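PDB 5GZT: chitinase from Paenibacillus sp. FPU-7, which probably hydrolyses internal beta-1,4 linkages between N-acetylglucosamine units of chitin and chitodextrins, using two glycosyl hydrolase family 18 domains of the TIM-barrel type. Local coordinates for residues Leu120-Ile126 with Gly140-Phe146. Residues are numbered along the deposited sequence.
Sequences LNIKTQI and GGKGSSF
Leu120-Ile126 and Gly140-Phe146 lie at the same corner of two successive coils of a right-handed parallel beta-helix in the N-terminal part of the chain. The first runs from the end of strand 114-120 into strand 125-127; the second starts in the 3-10 segment of its corner and enters strand 145-146. CA atoms are 4.3 Å apart for Asn121 and Gly140 and for Ile122 and Gly141. A CB on either glycine would clash, with Asn121 O at Gly140 and with Leu120 O at Gly141; Gly140 CA lies 3.4 Å from Asn121 O and Gly141 CA 3.5 Å from Ile122 O, both as CA-H...O contacts. A type II turn follows from Gly141 to Ser144, with Gly143 at phi 80°, psi 8°; Ser144 N closes it on Gly141 O (2.9 Å). The m rotamer of Ser144 turns its hydroxyl into the corner, where OG donates to Gly141 O (2.7 Å) and accepts from Thr124 N and Thr124 OG1, both at 2.9 Å. One extra residue in the second segment shifts the pairing to parallel bridges, CA-CA 5.0 Å for Gln125 and Ser145 and 4.7 Å for Ile126 and Phe146. Ser145 N donates to Thr124 O (3.0 Å), and Ile126 N to Ser145 O (2.7 Å). A water joins Ser145 OG (2.8 Å) to Ile126 O (2.9 Å). Phe146 and Ile126 face the interior, both touching Leu118. Phe146 CZ is 4.1 Å from Leu120 CD1, and Ile126 CD1 sits over the Phe146 ring, 3.9 Å from its centroid in a CH-pi contact.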
loop_
_atom_site.group_PDB
_atom_site.type_symbol
_atom_site.label_atom_id
_atom_site.label_comp_id
_atom_site.label_asym_id
_atom_site.label_seq_id
_atom_site.Cartn_x
_atom_site.Cartn_y
_atom_site.Cartn_z
ATOM N N LEU B 120 3.112 -49.035 29.453
ATOM C CA LEU B 120 3.833 -49.919 30.321
ATOM C C LEU B 120 3.874 -49.446 31.798
ATOM O O LEU B 120 4.392 -48.354 32.081
ATOM C CB LEU B 120 5.254 -50.034 29.801
ATOM C CG LEU B 120 5.403 -50.458 28.311
ATOM C CD1 LEU B 120 6.865 -50.469 27.938
ATOM C CD2 LEU B 120 4.776 -51.811 28.172
ATOM N N ASN B 121 3.403 -50.343 32.688
ATOM C CA ASN B 121 3.292 -50.096 34.123
ATOM C C ASN B 121 4.043 -51.104 34.898
ATOM O O ASN B 121 3.983 -51.076 36.137
ATOM C CB ASN B 121 1.796 -50.094 34.505
ATOM C CG ASN B 121 1.056 -48.898 33.956
ATOM O OD1 ASN B 121 -0.032 -49.015 33.317
ATOM N ND2 ASN B 121 1.527 -47.748 34.303
ATOM N N ILE B 122 4.841 -51.912 34.212
ATOM C CA ILE B 122 5.752 -52.891 34.796
ATOM C C ILE B 122 6.924 -53.086 33.779
ATOM O O ILE B 122 6.766 -52.832 32.606
ATOM C CB ILE B 122 5.016 -54.266 35.041
ATOM C CG1 ILE B 122 5.785 -55.303 35.893
ATOM C CG2 ILE B 122 4.766 -54.943 33.695
ATOM C CD1 ILE B 122 6.206 -54.886 37.297
ATOM N N LYS B 123 8.108 -53.435 34.247
ATOM C CA LYS B 123 9.259 -53.668 33.349
ATOM C C LYS B 123 8.899 -54.841 32.422
ATOM O O LYS B 123 8.551 -55.943 32.910
ATOM C CB LYS B 123 10.537 -53.971 34.136
ATOM C CG LYS B 123 11.737 -54.165 33.205
ATOM C CD LYS B 123 12.983 -54.423 34.003
ATOM C CE LYS B 123 14.188 -54.512 33.113
ATOM N NZ LYS B 123 15.451 -54.477 33.913
ATOM N N THR B 124 8.890 -54.524 31.128
ATOM C CA THR B 124 8.352 -55.394 30.101
ATOM C C THR B 124 9.375 -55.622 29.030
ATOM O O THR B 124 10.091 -54.688 28.609
ATOM C CB THR B 124 7.109 -54.796 29.392
ATOM O OG1 THR B 124 7.442 -53.546 28.777
ATOM C CG2 THR B 124 5.986 -54.592 30.354
ATOM N N GLN B 125 9.438 -56.854 28.557
ATOM C CA GLN B 125 10.279 -57.162 27.387
ATOM C C GLN B 125 9.394 -57.231 26.153
ATOM O O GLN B 125 8.541 -58.100 26.081
ATOM C CB GLN B 125 10.981 -58.484 27.586
ATOM C CG GLN B 125 12.051 -58.418 28.666
ATOM C CD GLN B 125 12.807 -59.742 28.836
ATOM O OE1 GLN B 125 12.271 -60.733 29.369
ATOM N NE2 GLN B 125 14.039 -59.767 28.346
ATOM N N ILE B 126 9.654 -56.376 25.165
ATOM C CA ILE B 126 8.875 -56.357 23.948
ATOM C C ILE B 126 9.832 -56.872 22.854
ATOM O O ILE B 126 10.936 -56.315 22.623
ATOM C CB ILE B 126 8.344 -54.977 23.524
ATOM C CG1 ILE B 126 7.370 -54.392 24.622
ATOM C CG2 ILE B 126 7.592 -55.035 22.167
ATOM C CD1 ILE B 126 8.097 -53.603 25.701
ATOM N N GLY B 140 6.401 -47.446 36.468
ATOM C CA GLY B 140 6.550 -48.910 36.650
ATOM C C GLY B 140 7.165 -49.612 35.435
ATOM O O GLY B 140 7.764 -50.678 35.580
ATOM N N GLY B 141 7.113 -48.957 34.268
ATOM C CA GLY B 141 7.724 -49.481 33.042
ATOM C C GLY B 141 9.182 -49.221 32.848
ATOM O O GLY B 141 9.805 -49.609 31.773
ATOM N N LYS B 142 9.767 -48.590 33.869
ATOM C CA LYS B 142 11.155 -48.230 33.837
ATOM C C LYS B 142 12.027 -49.428 33.442
ATOM O O LYS B 142 11.910 -50.498 34.028
ATOM C CB LYS B 142 11.595 -47.802 35.232
ATOM C CG LYS B 142 12.882 -47.009 35.247
ATOM C CD LYS B 142 13.241 -46.657 36.700
ATOM C CE LYS B 142 14.541 -45.882 36.685
ATOM N NZ LYS B 142 15.307 -46.173 37.917
ATOM N N GLY B 143 12.963 -49.222 32.533
ATOM C CA GLY B 143 13.902 -50.284 32.163
ATOM C C GLY B 143 13.299 -51.283 31.169
ATOM O O GLY B 143 13.888 -52.311 30.920
ATOM N N SER B 144 12.118 -51.019 30.641
ATOM C CA SER B 144 11.554 -51.885 29.600
ATOM C C SER B 144 12.488 -51.920 28.354
ATOM O O SER B 144 13.283 -51.003 28.141
ATOM C CB SER B 144 10.156 -51.446 29.208
ATOM O OG SER B 144 9.217 -51.787 30.246
ATOM N N SER B 145 12.408 -53.011 27.599
ATOM C CA SER B 145 13.225 -53.219 26.377
ATOM C C SER B 145 12.370 -53.537 25.160
ATOM O O SER B 145 11.323 -54.241 25.227
ATOM C CB SER B 145 14.252 -54.325 26.576
ATOM O OG SER B 145 13.619 -55.511 26.996
ATOM N N PHE B 146 12.799 -52.976 24.041
ATOM C CA PHE B 146 12.168 -53.201 22.741
ATOM C C PHE B 146 13.213 -53.757 21.765
ATOM O O PHE B 146 14.271 -53.185 21.636
ATOM C CB PHE B 146 11.716 -51.925 22.193
ATOM C CG PHE B 146 10.606 -51.325 22.937
ATOM C CD1 PHE B 146 10.868 -50.494 24.043
ATOM C CD2 PHE B 146 9.291 -51.504 22.508
ATOM C CE1 PHE B 146 9.807 -49.881 24.710
ATOM C CE2 PHE B 146 8.265 -50.897 23.197
ATOM C CZ PHE B 146 8.532 -50.069 24.261
HETATM O O HOH W 1 13.139 -56.653 24.430
#